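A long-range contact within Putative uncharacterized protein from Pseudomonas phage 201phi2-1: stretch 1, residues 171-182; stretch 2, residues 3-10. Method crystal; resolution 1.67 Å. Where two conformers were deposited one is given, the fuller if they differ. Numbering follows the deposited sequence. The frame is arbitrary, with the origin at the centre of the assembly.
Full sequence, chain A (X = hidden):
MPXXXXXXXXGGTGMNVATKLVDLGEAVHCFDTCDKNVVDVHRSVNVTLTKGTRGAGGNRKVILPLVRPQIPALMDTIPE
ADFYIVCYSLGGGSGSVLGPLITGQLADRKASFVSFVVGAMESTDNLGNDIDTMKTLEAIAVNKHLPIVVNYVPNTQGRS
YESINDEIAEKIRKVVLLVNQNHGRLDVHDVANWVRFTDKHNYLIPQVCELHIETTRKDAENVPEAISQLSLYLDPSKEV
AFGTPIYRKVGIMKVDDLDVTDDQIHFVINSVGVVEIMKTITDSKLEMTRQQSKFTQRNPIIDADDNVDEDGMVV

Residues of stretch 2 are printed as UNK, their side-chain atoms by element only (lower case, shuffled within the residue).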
ATOM      1  N   LYS A 171      -6.023   8.283   6.739  1.00 22.22           N
ATOM      2  CA  LYS A 171      -4.749   8.720   6.173  1.00 21.88           C
ATOM      3  C   LYS A 171      -4.881   9.040   4.691  1.00 22.48           C
ATOM      4  O   LYS A 171      -4.304  10.015   4.209  1.00 26.08           O
ATOM      5  CB  LYS A 171      -3.665   7.663   6.372  1.00 25.23           C
ATOM      6  CG  LYS A 171      -3.199   7.484   7.806  1.00 34.92           C
ATOM      7  CD  LYS A 171      -2.315   6.241   7.872  1.00 40.42           C
ATOM      8  CE  LYS A 171      -1.614   6.068   9.199  1.00 47.39           C
ATOM      9  NZ  LYS A 171      -0.754   4.840   9.136  1.00 37.79           N
ATOM     10  N   ILE A 172      -5.642   8.218   3.966  1.00 20.33           N
ATOM     11  CA  ILE A 172      -5.868   8.466   2.552  1.00 19.05           C
ATOM     12  C   ILE A 172      -6.525   9.828   2.341  1.00 22.06           C
ATOM     13  O   ILE A 172      -6.152  10.569   1.440  1.00 22.94           O
ATOM     14  CB  ILE A 172      -6.711   7.356   1.912  1.00 21.14           C
ATOM     15  CG1 ILE A 172      -5.880   6.070   1.864  1.00 23.03           C
ATOM     16  CG2 ILE A 172      -7.125   7.758   0.505  1.00 24.18           C
ATOM     17  CD1 ILE A 172      -6.599   4.889   1.261  1.00 27.36           C
ATOM     18  N   ARG A 173      -7.511  10.148   3.171  1.00 22.83           N
ATOM     19  CA  ARG A 173      -8.137  11.465   3.120  1.00 23.53           C
ATOM     20  C   ARG A 173      -7.149  12.616   3.325  1.00 26.21           C
ATOM     21  O   ARG A 173      -7.307  13.682   2.726  1.00 28.02           O
ATOM     22  CB  ARG A 173      -9.253  11.560   4.153  1.00 29.70           C
ATOM     23  CG  ARG A 173     -10.372  10.572   3.904  1.00 33.24           C
ATOM     24  CD  ARG A 173     -11.606  10.963   4.676  1.00 35.18           C
ATOM     25  NE  ARG A 173     -12.694  10.018   4.457  1.00 36.24           N
ATOM     26  CZ  ARG A 173     -13.553  10.068   3.441  1.00 38.97           C
ATOM     27  NH1 ARG A 173     -13.457  11.016   2.514  1.00 36.22           N
ATOM     28  NH2 ARG A 173     -14.507   9.152   3.345  1.00 35.98           N
ATOM     29  N   LYS A 174      -6.156  12.425   4.188  1.00 23.04           N
ATOM     30  CA  LYS A 174      -5.157  13.474   4.377  1.00 26.20           C
ATOM     31  C   LYS A 174      -4.338  13.643   3.099  1.00 24.51           C
ATOM     32  O   LYS A 174      -3.982  14.758   2.735  1.00 21.23           O
ATOM     33  CB  LYS A 174      -4.248  13.202   5.587  1.00 23.83           C
ATOM     34  CG  LYS A 174      -4.938  13.319   6.948  1.00 29.80           C
ATOM     35  CD  LYS A 174      -3.967  12.985   8.070  1.00 28.62           C
ATOM     36  CE  LYS A 174      -4.496  13.405   9.442  1.00 34.05           C
ATOM     37  NZ  LYS A 174      -5.802  12.799   9.791  1.00 32.50           N
ATOM     38  N   VAL A 175      -4.049  12.543   2.401  1.00 20.31           N
ATOM     39  CA  VAL A 175      -3.313  12.647   1.143  1.00 21.53           C
ATOM     40  C   VAL A 175      -4.198  13.277   0.064  1.00 19.97           C
ATOM     41  O   VAL A 175      -3.721  14.063  -0.752  1.00 23.95           O
ATOM     42  CB  VAL A 175      -2.762  11.268   0.650  1.00 18.16           C
ATOM     43  CG1 VAL A 175      -2.045  11.448  -0.688  1.00 17.88           C
ATOM     44  CG2 VAL A 175      -1.814  10.714   1.682  1.00 22.54           C
ATOM     45  N   VAL A 176      -5.485  12.928   0.054  1.00 23.89           N
ATOM     46  CA  VAL A 176      -6.415  13.532  -0.903  1.00 22.17           C
ATOM     47  C   VAL A 176      -6.457  15.031  -0.668  1.00 24.53           C
ATOM     48  O   VAL A 176      -6.472  15.816  -1.611  1.00 25.06           O
ATOM     49  CB  VAL A 176      -7.828  12.916  -0.819  1.00 21.68           C
ATOM     50  CG1 VAL A 176      -8.826  13.742  -1.624  1.00 27.02           C
ATOM     51  CG2 VAL A 176      -7.791  11.468  -1.335  1.00 21.36           C
ATOM     52  N   LEU A 177      -6.426  15.416   0.601  1.00 20.83           N
ATOM     53  CA  LEU A 177      -6.400  16.835   0.975  1.00 26.30           C
ATOM     54  C   LEU A 177      -5.102  17.483   0.495  1.00 26.98           C
ATOM     55  O   LEU A 177      -5.113  18.538  -0.153  1.00 29.70           O
ATOM     56  CB  LEU A 177      -6.525  16.973   2.490  1.00 28.17           C
ATOM     57  CG  LEU A 177      -6.206  18.342   3.075  1.00 29.31           C
ATOM     58  CD1 LEU A 177      -7.275  19.332   2.647  1.00 32.88           C
ATOM     59  CD2 LEU A 177      -6.105  18.252   4.596  1.00 29.40           C
ATOM     60  N   LEU A 178      -3.982  16.839   0.813  1.00 23.64           N
ATOM     61  CA  LEU A 178      -2.666  17.318   0.399  1.00 24.80           C
ATOM     62  C   LEU A 178      -2.629  17.687  -1.078  1.00 21.85           C
ATOM     63  O   LEU A 178      -2.109  18.751  -1.438  1.00 25.77           O
ATOM     64  CB  LEU A 178      -1.590  16.262   0.697  1.00 21.61           C
ATOM     65  CG  LEU A 178      -0.181  16.541   0.147  1.00 21.20           C
ATOM     66  CD1 LEU A 178       0.393  17.801   0.794  1.00 18.65           C
ATOM     67  CD2 LEU A 178       0.768  15.344   0.359  1.00 17.98           C
ATOM     68  N   VAL A 179      -3.158  16.807  -1.933  1.00 21.39           N
ATOM     69  CA  VAL A 179      -3.038  16.967  -3.385  1.00 25.60           C
ATOM     70  C   VAL A 179      -4.266  17.635  -4.034  1.00 34.81           C
ATOM     71  O   VAL A 179      -4.456  17.556  -5.246  1.00 36.23           O
ATOM     72  CB  VAL A 179      -2.669  15.614  -4.073  1.00 19.54           C
ATOM     73  CG1 VAL A 179      -1.434  15.023  -3.393  1.00 27.41           C
ATOM     74  CG2 VAL A 179      -3.820  14.629  -3.963  1.00 22.30           C
ATOM     75  N   ASN A 180      -5.077  18.320  -3.227  1.00 31.72           N
ATOM     76  CA  ASN A 180      -6.278  18.985  -3.752  1.00 28.61           C
ATOM     77  C   ASN A 180      -6.030  20.321  -4.488  1.00 32.99           C
ATOM     78  O   ASN A 180      -6.968  20.942  -4.988  1.00 31.04           O
ATOM     79  CB  ASN A 180      -7.352  19.132  -2.661  1.00 26.41           C
ATOM     80  CG  ASN A 180      -7.162  20.385  -1.781  1.00 32.64           C
ATOM     81  OD1 ASN A 180      -6.217  21.160  -1.946  1.00 31.74           O
ATOM     82  ND2 ASN A 180      -8.085  20.581  -0.844  1.00 34.25           N
ATOM     83  N   GLN A 181      -4.769  20.743  -4.547  1.00 31.39           N
ATOM     84  CA  GLN A 181      -4.324  21.865  -5.379  1.00 35.39           C
ATOM     85  C   GLN A 181      -4.894  23.211  -4.945  1.00 44.00           C
ATOM     86  O   GLN A 181      -4.873  24.180  -5.705  1.00 44.28           O
ATOM     87  CB  GLN A 181      -4.614  21.596  -6.865  1.00 40.05           C
ATOM     88  CG  GLN A 181      -3.940  20.325  -7.399  1.00 30.66           C
ATOM     89  CD  GLN A 181      -4.145  20.101  -8.891  1.00 39.04           C
ATOM     90  OE1 GLN A 181      -4.475  21.024  -9.632  1.00 45.27           O
ATOM     91  NE2 GLN A 181      -3.947  18.865  -9.337  1.00 35.40           N
ATOM     92  N   ASN A 182      -5.382  23.267  -3.711  1.00 33.61           N
ATOM     93  CA  ASN A 182      -6.041  24.461  -3.197  1.00 34.14           C
ATOM     94  C   ASN A 182      -5.241  25.171  -2.101  1.00 37.10           C
ATOM     95  O   ASN A 182      -5.746  26.086  -1.440  1.00 43.57           O
ATOM     96  CB  ASN A 182      -7.446  24.092  -2.698  1.00 36.41           C
ATOM     97  CG  ASN A 182      -8.240  25.299  -2.225  1.00 48.34           C
ATOM     98  OD1 ASN A 182      -8.485  26.232  -2.988  1.00 50.54           O
ATOM     99  ND2 ASN A 182      -8.661  25.277  -0.965  1.00 49.67           N
ATOM    100  N   UNK A   3      -7.399  14.357 -13.942  1.00 50.50           N
ATOM    101  CA  UNK A   3      -8.085  14.636 -12.683  1.00 51.09           C
ATOM    102  C   UNK A   3      -7.046  14.950 -11.608  1.00 42.67           C
ATOM    103  O   UNK A   3      -5.856  14.732 -11.825  1.00 42.24           O
ATOM    104  c   UNK A   3     -10.115  13.253 -13.210  1.00 62.25           C
ATOM    105  c   UNK A   3      -8.118  12.177 -12.158  1.00 47.93           C
ATOM    106  c   UNK A   3      -8.957  13.445 -12.244  1.00 52.97           C
ATOM    107  N   UNK A   4      -7.483  15.467 -10.462  1.00 37.50           N
ATOM    108  CA  UNK A   4      -6.560  15.837  -9.396  1.00 33.55           C
ATOM    109  C   UNK A   4      -5.899  14.598  -8.799  1.00 31.48           C
ATOM    110  O   UNK A   4      -4.689  14.564  -8.564  1.00 27.15           O
ATOM    111  c   UNK A   4      -9.114  19.932  -7.690  1.00 64.10           C
ATOM    112  c   UNK A   4      -8.228  18.731  -7.375  1.00 47.52           C
ATOM    113  c   UNK A   4      -7.769  17.997  -8.635  1.00 41.82           C
ATOM    114  n   UNK A   4      -8.417  20.965  -8.501  1.00 70.60           N
ATOM    115  c   UNK A   4      -7.279  16.605  -8.276  1.00 37.89           C
ATOM    116  N   UNK A   5      -6.707  13.579  -8.542  1.00 30.15           N
ATOM    117  CA  UNK A   5      -6.199  12.358  -7.936  1.00 26.81           C
ATOM    118  C   UNK A   5      -7.070  11.181  -8.327  1.00 30.18           C
ATOM    119  O   UNK A   5      -8.302  11.291  -8.413  1.00 33.56           O
ATOM    120  c   UNK A   5      -6.137  12.480  -6.382  1.00 28.14           C
ATOM    121  c   UNK A   5      -5.467  11.264  -5.760  1.00 29.06           C
ATOM    122  c   UNK A   5      -7.520  12.665  -5.809  1.00 36.85           C
ATOM    123  N   UNK A   6      -6.406  10.066  -8.597  1.00 24.89           N
ATOM    124  CA  UNK A   6      -7.084   8.819  -8.854  0.76 23.46           C
ATOM    125  C   UNK A   6      -6.701   7.818  -7.756  1.00 24.76           C
ATOM    126  O   UNK A   6      -5.519   7.618  -7.467  1.00 25.48           O
ATOM    127  c   UNK A   6      -6.690   8.312 -10.239  0.76 27.91           C
ATOM    128  s   UNK A   6      -7.285   6.681 -10.619  0.76 35.61           S
ATOM    129  N   UNK A   7      -7.708   7.206  -7.139  1.00 24.34           N
ATOM    130  CA  UNK A   7      -7.468   6.249  -6.065  1.00 22.98           C
ATOM    131  C   UNK A   7      -7.701   4.829  -6.564  1.00 21.23           C
ATOM    132  O   UNK A   7      -8.763   4.506  -7.110  1.00 28.53           O
ATOM    133  c   UNK A   7      -8.486   7.820  -2.742  1.00 32.88           C
ATOM    134  c   UNK A   7      -8.380   6.532  -4.869  1.00 23.39           C
ATOM    135  c   UNK A   7      -8.186   7.900  -4.217  1.00 23.81           C
ATOM    136  c   UNK A   7      -9.098   8.926  -4.881  1.00 26.35           C
ATOM    137  N   UNK A   8      -6.709   3.975  -6.343  1.00 19.29           N
ATOM    138  CA  UNK A   8      -6.750   2.614  -6.853  1.00 22.18           C
ATOM    139  C   UNK A   8      -6.671   1.611  -5.701  1.00 21.09           C
ATOM    140  O   UNK A   8      -5.783   1.715  -4.853  1.00 23.88           O
ATOM    141  c   UNK A   8      -4.365   3.575  -9.701  1.00 21.13           C
ATOM    142  c   UNK A   8      -5.571   2.387  -7.797  1.00 20.00           C
ATOM    143  c   UNK A   8      -5.517   0.928  -8.246  1.00 22.06           C
ATOM    144  c   UNK A   8      -5.676   3.342  -8.989  1.00 24.31           C
ATOM    145  N   UNK A   9      -7.600   0.655  -5.676  1.00 23.10           N
ATOM    146  CA  UNK A   9      -7.675  -0.354  -4.617  1.00 19.79           C
ATOM    147  C   UNK A   9      -7.658  -1.732  -5.234  1.00 20.97           C
ATOM    148  O   UNK A   9      -8.315  -1.970  -6.250  1.00 23.84           O
ATOM    149  c   UNK A   9      -9.071   1.095  -3.088  1.00 19.19           C
ATOM    150  c   UNK A   9      -9.576   2.213  -3.723  1.00 24.90           C
ATOM    151  c   UNK A   9      -8.975  -0.204  -3.810  1.00 19.22           C
ATOM    152  c   UNK A   9      -9.158   3.535  -1.763  1.00 23.99           C
ATOM    153  c   UNK A   9      -8.581   1.215  -1.794  1.00 22.00           C
ATOM    154  c   UNK A   9      -9.633   3.428  -3.061  1.00 27.28           C
ATOM    155  c   UNK A   9      -8.628   2.428  -1.129  1.00 24.85           C
ATOM    156  N   UNK A  10      -6.930  -2.649  -4.607  1.00 19.76           N
ATOM    157  CA  UNK A  10      -6.766  -3.985  -5.176  1.00 22.76           C
ATOM    158  C   UNK A  10      -6.901  -5.066  -4.123  1.00 16.75           C
ATOM    159  O   UNK A  10      -6.437  -4.912  -2.993  1.00 25.43           O
ATOM    160  c   UNK A  10      -5.424  -4.100  -5.860  1.00 20.02           C
TER
HETATM  161  O   HOH W   1      -3.366  16.677  -7.588  1.00 30.25           O

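Position 3 carries three side-chain carbons, one bonded to CA and bearing the other two, and none of them touches stretch 1. A fork at the first carbon with no further atoms is valine; Val3 takes no part in the contact.

Position 4 has four carbons in a row ending in nitrogen, and its carbons lie along the loop after the helix, against Asn180 and Gln181. This is the unbranched chain of lysine. In Lys4, chi1 is m and chi2 and chi3 are t, so the chain is extended through its methylenes before chi4 turns to m. CD of Lys4 is 3.5 Å from O of Asn180, and CG of Lys4 is 4.0 Å from NE2 of Gln181. These are packing contacts, and no direct hydrogen bond joins the stretches.

Position 5 again has three carbons forked at the first, and they pack on Val179; this is valine. The CA-to-CB bond of Val5 points toward stretch 1, and CB of Val5 lies 4.0 Å from CG2 of Val179.

Position 6 has one carbon followed by sulfur, with nothing beyond it, and the side chain is out of reach of stretch 1: Cys6.

Position 7 shows four carbons, forked at the second, and one branch end meets two helix residues a turn apart, Ile172 and Val176. This is the leucine pattern. CD2 of Leu7 is 3.5 Å from CG2 of Ile172 and 4.0 Å from CG2 of Val176.

Position 8 also has four carbons, but the fork is at the first and one arm is two carbons long; the side chain is out of reach. That is isoleucine, Ile8.

Position 9 has one carbon leading to a six-carbon ring with no heteroatom, and the ring meets Ile172 at an oblique approach; hence phenylalanine. The CA-to-CB bond of Phe9 points sideways, yet the ring comes nearer, bringing CE1 of Phe9 to 4.0 Å from CD1 of Ile172.

Position 10 has a single side-chain carbon, out of reach of stretch 1, so it is Ala10.

The contact combines an apolar strip with a water-bridged end. Alternation along the strand puts Leu7 and Phe9 against the helix and leaves Cys6, Ile8 and Ala10 out of reach. The helix and strand axes run nearly antiparallel, at 155°, and approach to 11.0 Å, a gap spanned by side chains. Beyond the helix, one water donates to O of Lys4 and to O of Val179, both at 2.7 Å, and accepts from NE2 of Gln181 at 2.9 Å. It thereby links backbone to backbone where direct hydrogen bonds are absent. Together the stretches bury 389 Å², summed over both sides.

Stretch 2 (3-10) VKVCLIFA
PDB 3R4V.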